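Local coordinates for cupin 2, conserved barrel domain protein (Shewanella frigidimarina NCIMB 400, PDB 3D82), which binds a nickel ion in a small cupin beta-barrel, although what it does in the cell is not established, at residues 41-47 with 83-89; 56-60 with 72-76. The contacts are given in a common frame with arbitrary orientation. Residue numbers count along the deposited sequence, not the author numbering.

Interaction 1: 41-47 with 83-89; sequences EFVWHEH and GVEHKPM. With NI (nickel (II) ion), chain L.
Three histidines from two chain segments 36 residues apart in sequence converge on one nickel ion: His45 NE2 at 2.3 Å, His47 NE2 at 2.4 Å and His86 NE2 at 2.4 Å from NI. Glu52 is a further ligand, completing the three-histidine, one-glutamate set characteristic of cupins. His45 and His86 both take chi1 p, and each ring is held by its own backbone two residues back: His45 ND1 donates to Val43 O (2.9 Å) and His86 ND1 to Val84 O (2.8 Å), leaving NE2 for the metal.

The segments run antiparallel, end-to-end directions 163° apart. His45 and His86 form a single hydrogen-bonded bridge, His45 N to His86 O at 3.2 Å and His86 N to His45 O at 3.0 Å. Glu41 and Met89 (selenomethionine) are a non-hydrogen-bonded pair, CA-CA 4.3 Å; between the two ladders the register slips by one. Phe42 N to Pro88 O (3.0 Å) and Gly83 N to His47 O (2.9 Å), the latter with Gly83 at positive phi, tie the ends, while a water bridges His47 N and Val84 O.

Lys87 reaches along 41-47: its CD sits over the five-membered ring of Trp44 in a CH-pi contact, 3.8 Å from the centroid, and Lys87 NZ makes a salt bridge to Glu41 OE1 at 3.1 Å.

Beyond the pair, Arg66 makes a salt bridge with Glu85 and a cation-pi contact with Trp44. Strand 86-90 is hydrogen-bonded to strand 60-65 through Lys87 with Ala64 and Met89 with Gln62, so loop 41-47 lies along its other edge.

Interaction 2: 56-60 with 72-76; sequences VMEGT and LQAGE
Thr60 OG1 donates to Gln73 OE1 at 2.7 Å, with both side chains in chi1 m, and the same carboxamide oxygen receives a water at 3.0 Å from Gln73 OE1. That water also donates to Gly59 O (3.1 Å) and accepts from Ala74 N (3.1 Å), linking the two segments. Two backbone hydrogen bonds hold the other end: Val56 N to Glu76 O and Gly75 N to Val56 O, each 3.0 Å.

The second of these lands on a type II beta turn from Gln73 to Glu76, with Gly75 at phi 79° and psi 23°. Glu76 OE1 closes the turn from within by accepting from Gln73 N at 2.8 Å. Opposite it, the chain turns a corner at Met57 (selenomethionine), where Met57 and Glu58 both face Lys95 in a classic beta bulge; Glu58 also makes a salt bridge with Lys95. Gly59, at phi 91° and psi -164°, then leads into strand 60-65. Two corners of the cupin barrel thus meet, each where the chain passes from one sheet to the other.

Val56, chi1 t, packs its CG2 3.5 Å from Leu72 CB and its CB 3.4 Å from Gln73 O. CA-H...O contacts join Ala74 CA to Val56 O and Thr60 CA to Leu72 O, both 3.5 Å. Farther out, Met57 lies on Phe9 and Phe13 of helix 9-14, while Leu72 and Glu76 pack on Val6 of the second subunit, whose strand pairs with Glu76.

In the fold
Both contacts are at the surface, their centres about 18 Å apart, and in sequence interaction 2 falls wholly between the two segments of interaction 1. The three-stranded sheet connects them: strand 60-65 follows directly from 56-60 and is flanked by strand 69-73, which runs into 72-76, and by strand 86-90, which holds the later part of 83-89. Interaction 1 buries 785 Å² against 351 Å² and combines metal ligation, a salt bridge and backbone pairing. Interaction 2 has no metal ligand, the nearest side-chain atom of Leu72 being about 12 Å from the nickel, and relies on two backbone hydrogen bonds at a turn, a bridging water and one threonine-glutamine side-chain hydrogen bond. Within the assembly, only interaction 2 meets the second subunit.

Interaction 1: 41-47 with 83-89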
loop_
_atom_site.group_PDB
_atom_site.type_symbol
_atom_site.label_atom_id
_atom_site.label_comp_id
_atom_site.label_asym_id
_atom_site.label_seq_id
_atom_site.Cartn_x
_atom_site.Cartn_y
_atom_site.Cartn_z
ATOM N N GLU D 41 1.529 -21.548 9.072
ATOM C CA GLU D 41 2.909 -21.138 8.797
ATOM C C GLU D 41 3.334 -21.325 7.354
ATOM O O GLU D 41 2.912 -22.270 6.702
ATOM C CB GLU D 41 3.856 -21.969 9.658
ATOM C CG GLU D 41 3.588 -21.827 11.158
ATOM C CD GLU D 41 4.636 -22.483 12.031
ATOM O OE1 GLU D 41 5.788 -22.713 11.570
ATOM O OE2 GLU D 41 4.292 -22.749 13.207
ATOM N N PHE D 42 4.219 -20.444 6.886
ATOM C CA PHE D 42 4.814 -20.539 5.559
ATOM C C PHE D 42 6.137 -21.336 5.751
ATOM O O PHE D 42 6.208 -22.212 6.618
ATOM C CB PHE D 42 4.993 -19.119 4.962
ATOM C CG PHE D 42 5.205 -19.085 3.434
ATOM C CD1 PHE D 42 4.299 -19.694 2.562
ATOM C CD2 PHE D 42 6.296 -18.404 2.886
ATOM C CE1 PHE D 42 4.494 -19.664 1.158
ATOM C CE2 PHE D 42 6.506 -18.370 1.487
ATOM C CZ PHE D 42 5.597 -18.995 0.626
ATOM N N VAL D 43 7.165 -21.044 4.952
ATOM C CA VAL D 43 8.476 -21.678 5.009
ATOM C C VAL D 43 9.517 -20.566 5.098
ATOM O O VAL D 43 9.243 -19.425 4.745
ATOM C CB VAL D 43 8.744 -22.558 3.734
ATOM C CG1 VAL D 43 7.875 -23.849 3.750
ATOM C CG2 VAL D 43 8.546 -21.741 2.409
ATOM N N TRP D 44 10.702 -20.918 5.586
ATOM C CA TRP D 44 11.829 -20.008 5.648
ATOM C C TRP D 44 12.367 -19.808 4.237
ATOM O O TRP D 44 12.725 -20.762 3.564
ATOM C CB TRP D 44 12.948 -20.566 6.520
ATOM C CG TRP D 44 12.606 -20.627 7.949
ATOM C CD1 TRP D 44 12.201 -21.723 8.651
ATOM C CD2 TRP D 44 12.648 -19.545 8.877
ATOM N NE1 TRP D 44 11.984 -21.385 9.957
ATOM C CE2 TRP D 44 12.267 -20.060 10.132
ATOM C CE3 TRP D 44 12.990 -18.188 8.773
ATOM C CZ2 TRP D 44 12.195 -19.263 11.277
ATOM C CZ3 TRP D 44 12.919 -17.397 9.905
ATOM C CH2 TRP D 44 12.525 -17.940 11.146
ATOM N N HIS D 45 12.442 -18.557 3.816
ATOM C CA HIS D 45 12.919 -18.222 2.487
ATOM C C HIS D 45 13.378 -16.779 2.474
ATOM O O HIS D 45 13.150 -16.048 3.457
ATOM C CB HIS D 45 11.782 -18.398 1.490
ATOM C CG HIS D 45 10.686 -17.407 1.675
ATOM N ND1 HIS D 45 9.864 -17.404 2.782
ATOM C CD2 HIS D 45 10.331 -16.332 0.937
ATOM C CE1 HIS D 45 9.033 -16.380 2.703
ATOM N NE2 HIS D 45 9.286 -15.725 1.588
ATOM N N GLU D 46 14.004 -16.387 1.364
ATOM C CA GLU D 46 14.495 -15.012 1.156
ATOM C C GLU D 46 14.303 -14.579 -0.303
ATOM O O GLU D 46 14.075 -15.418 -1.172
ATOM C CB GLU D 46 15.980 -14.858 1.565
ATOM C CG GLU D 46 17.058 -15.312 0.532
ATOM C CD GLU D 46 18.487 -14.980 0.959
ATOM O OE1 GLU D 46 19.248 -14.418 0.135
ATOM O OE2 GLU D 46 18.857 -15.250 2.120
ATOM N N HIS D 47 14.405 -13.266 -0.535
ATOM C CA HIS D 47 14.349 -12.660 -1.870
ATOM C C HIS D 47 15.673 -11.943 -1.958
ATOM O O HIS D 47 15.849 -10.866 -1.363
ATOM C CB HIS D 47 13.137 -11.732 -2.026
ATOM C CG HIS D 47 11.844 -12.396 -1.672
ATOM N ND1 HIS D 47 11.221 -13.304 -2.500
ATOM C CD2 HIS D 47 11.098 -12.338 -0.543
ATOM C CE1 HIS D 47 10.130 -13.755 -1.907
ATOM N NE2 HIS D 47 10.043 -13.200 -0.713
ATOM N N GLY D 83 17.506 -10.266 0.889
ATOM C CA GLY D 83 18.405 -11.243 1.444
ATOM C C GLY D 83 18.138 -11.674 2.872
ATOM O O GLY D 83 18.857 -12.516 3.359
ATOM N N VAL D 84 17.108 -11.137 3.530
ATOM C CA VAL D 84 16.810 -11.454 4.919
ATOM C C VAL D 84 15.795 -12.612 4.917
ATOM O O VAL D 84 14.723 -12.500 4.312
ATOM C CB VAL D 84 16.307 -10.187 5.682
ATOM C CG1 VAL D 84 15.835 -10.531 7.098
ATOM C CG2 VAL D 84 17.419 -9.127 5.701
ATOM N N GLU D 85 16.198 -13.749 5.502
ATOM C CA GLU D 85 15.309 -14.904 5.678
ATOM C C GLU D 85 14.162 -14.593 6.610
ATOM O O GLU D 85 14.366 -14.019 7.680
ATOM C CB GLU D 85 16.012 -16.122 6.270
ATOM C CG GLU D 85 16.645 -17.025 5.297
ATOM C CD GLU D 85 17.030 -18.332 5.954
ATOM O OE1 GLU D 85 17.929 -18.325 6.811
ATOM O OE2 GLU D 85 16.420 -19.364 5.604
ATOM N N HIS D 86 12.981 -15.062 6.235
ATOM C CA HIS D 86 11.780 -14.824 7.012
ATOM C C HIS D 86 10.724 -15.896 6.766
ATOM O O HIS D 86 10.750 -16.584 5.739
ATOM C CB HIS D 86 11.234 -13.438 6.674
ATOM C CG HIS D 86 10.954 -13.249 5.221
ATOM N ND1 HIS D 86 11.957 -13.060 4.291
ATOM C CD2 HIS D 86 9.791 -13.218 4.535
ATOM C CE1 HIS D 86 11.420 -12.946 3.090
ATOM N NE2 HIS D 86 10.109 -13.026 3.213
ATOM N N LYS D 87 9.804 -16.023 7.719
ATOM C CA LYS D 87 8.712 -17.011 7.651
ATOM C C LYS D 87 7.414 -16.365 8.185
ATOM O O LYS D 87 7.242 -16.242 9.409
ATOM C CB LYS D 87 9.076 -18.260 8.440
ATOM C CG LYS D 87 8.060 -19.375 8.339
ATOM C CD LYS D 87 8.504 -20.634 9.080
ATOM C CE LYS D 87 8.432 -20.471 10.591
ATOM N NZ LYS D 87 8.688 -21.783 11.281
ATOM N N PRO D 88 6.542 -15.885 7.278
ATOM C CA PRO D 88 5.259 -15.369 7.734
ATOM C C PRO D 88 4.385 -16.473 8.325
ATOM O O PRO D 88 4.464 -17.620 7.894
ATOM C CB PRO D 88 4.624 -14.791 6.468
ATOM C CG PRO D 88 5.743 -14.596 5.532
ATOM C CD PRO D 88 6.700 -15.695 5.827
HETATM N N MSE D 89 3.595 -16.106 9.330
HETATM C CA MSE D 89 2.693 -17.020 10.045
HETATM C C MSE D 89 1.457 -16.258 10.514
HETATM O O MSE D 89 1.558 -15.071 10.830
HETATM C CB MSE D 89 3.357 -17.572 11.304
HETATM C CG MSE D 89 4.723 -18.162 11.122
HETATM SE SE MSE D 89 5.473 -18.536 12.841
HETATM C CE MSE D 89 5.765 -16.704 13.514
HETATM NI NI NI L . 8.770 -13.472 1.268
HETATM O O HOH W 1 14.239 -11.509 1.688
#

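Interaction 2: 56-60 with 72-76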
loop_
_atom_site.group_PDB
_atom_site.type_symbol
_atom_site.label_atom_id
_atom_site.label_comp_id
_atom_site.label_asym_id
_atom_site.label_seq_id
_atom_site.Cartn_x
_atom_site.Cartn_y
_atom_site.Cartn_z
ATOM N N VAL D 56 -0.763 -5.453 6.393
ATOM C CA VAL D 56 -1.879 -6.233 6.933
ATOM C C VAL D 56 -3.149 -5.383 6.810
ATOM O O VAL D 56 -3.176 -4.227 7.244
ATOM C CB VAL D 56 -1.623 -6.677 8.366
ATOM C CG1 VAL D 56 -2.847 -7.461 8.924
ATOM C CG2 VAL D 56 -0.340 -7.515 8.403
HETATM N N MSE D 57 -4.179 -5.975 6.210
HETATM C CA MSE D 57 -5.476 -5.337 5.918
HETATM C C MSE D 57 -6.518 -5.751 6.956
HETATM O O MSE D 57 -7.358 -4.948 7.334
HETATM C CB MSE D 57 -5.973 -5.756 4.532
HETATM C CG MSE D 57 -4.884 -5.752 3.424
HETATM SE SE MSE D 57 -4.187 -4.046 3.116
HETATM C CE MSE D 57 -5.627 -3.518 2.060
ATOM N N GLU D 58 -6.471 -7.019 7.372
ATOM C CA GLU D 58 -7.355 -7.574 8.381
ATOM C C GLU D 58 -6.663 -8.754 9.073
ATOM O O GLU D 58 -5.978 -9.563 8.418
ATOM C CB GLU D 58 -8.663 -8.028 7.742
ATOM C CG GLU D 58 -9.756 -8.448 8.755
ATOM C CD GLU D 58 -11.084 -8.818 8.106
ATOM O OE1 GLU D 58 -11.336 -8.469 6.934
ATOM O OE2 GLU D 58 -11.897 -9.455 8.790
ATOM N N GLY D 59 -6.822 -8.814 10.396
ATOM C CA GLY D 59 -6.233 -9.855 11.222
ATOM C C GLY D 59 -4.860 -9.510 11.760
ATOM O O GLY D 59 -4.454 -8.341 11.773
ATOM N N THR D 60 -4.166 -10.543 12.225
ATOM C CA THR D 60 -2.844 -10.416 12.824
ATOM C C THR D 60 -1.874 -11.337 12.116
ATOM O O THR D 60 -2.145 -12.532 11.973
ATOM C CB THR D 60 -2.882 -10.778 14.318
ATOM O OG1 THR D 60 -3.838 -9.941 14.969
ATOM C CG2 THR D 60 -1.503 -10.580 14.974
ATOM N N LEU D 72 2.406 -7.849 13.122
ATOM C CA LEU D 72 1.715 -6.772 12.401
ATOM C C LEU D 72 0.206 -6.932 12.573
ATOM O O LEU D 72 -0.328 -8.031 12.402
ATOM C CB LEU D 72 2.041 -6.786 10.908
ATOM C CG LEU D 72 3.390 -6.220 10.456
ATOM C CD1 LEU D 72 4.541 -7.084 10.958
ATOM C CD2 LEU D 72 3.431 -6.130 8.921
ATOM N N GLN D 73 -0.463 -5.841 12.921
ATOM C CA GLN D 73 -1.916 -5.783 13.036
ATOM C C GLN D 73 -2.440 -5.072 11.780
ATOM O O GLN D 73 -1.652 -4.539 10.994
ATOM C CB GLN D 73 -2.316 -4.955 14.261
ATOM C CG GLN D 73 -1.819 -5.476 15.611
ATOM C CD GLN D 73 -2.387 -6.824 15.988
ATOM O OE1 GLN D 73 -3.396 -7.273 15.438
ATOM N NE2 GLN D 73 -1.747 -7.477 16.950
ATOM N N ALA D 74 -3.771 -5.021 11.641
ATOM C CA ALA D 74 -4.431 -4.292 10.559
ATOM C C ALA D 74 -3.968 -2.838 10.611
ATOM O O ALA D 74 -3.837 -2.263 11.693
ATOM C CB ALA D 74 -5.962 -4.380 10.677
ATOM N N GLY D 75 -3.683 -2.258 9.463
ATOM C CA GLY D 75 -3.203 -0.880 9.416
ATOM C C GLY D 75 -1.730 -0.721 9.763
ATOM O O GLY D 75 -1.304 0.373 10.159
ATOM N N GLU D 76 -0.949 -1.800 9.606
ATOM C CA GLU D 76 0.497 -1.777 9.827
ATOM C C GLU D 76 1.224 -2.447 8.672
ATOM O O GLU D 76 0.671 -3.335 8.011
ATOM C CB GLU D 76 0.895 -2.433 11.151
ATOM C CG GLU D 76 0.175 -1.834 12.343
ATOM C CD GLU D 76 0.628 -2.368 13.684
ATOM O OE1 GLU D 76 0.995 -3.565 13.764
ATOM O OE2 GLU D 76 0.560 -1.590 14.668
HETATM O O HOH W 2 -5.617 -6.296 13.744
#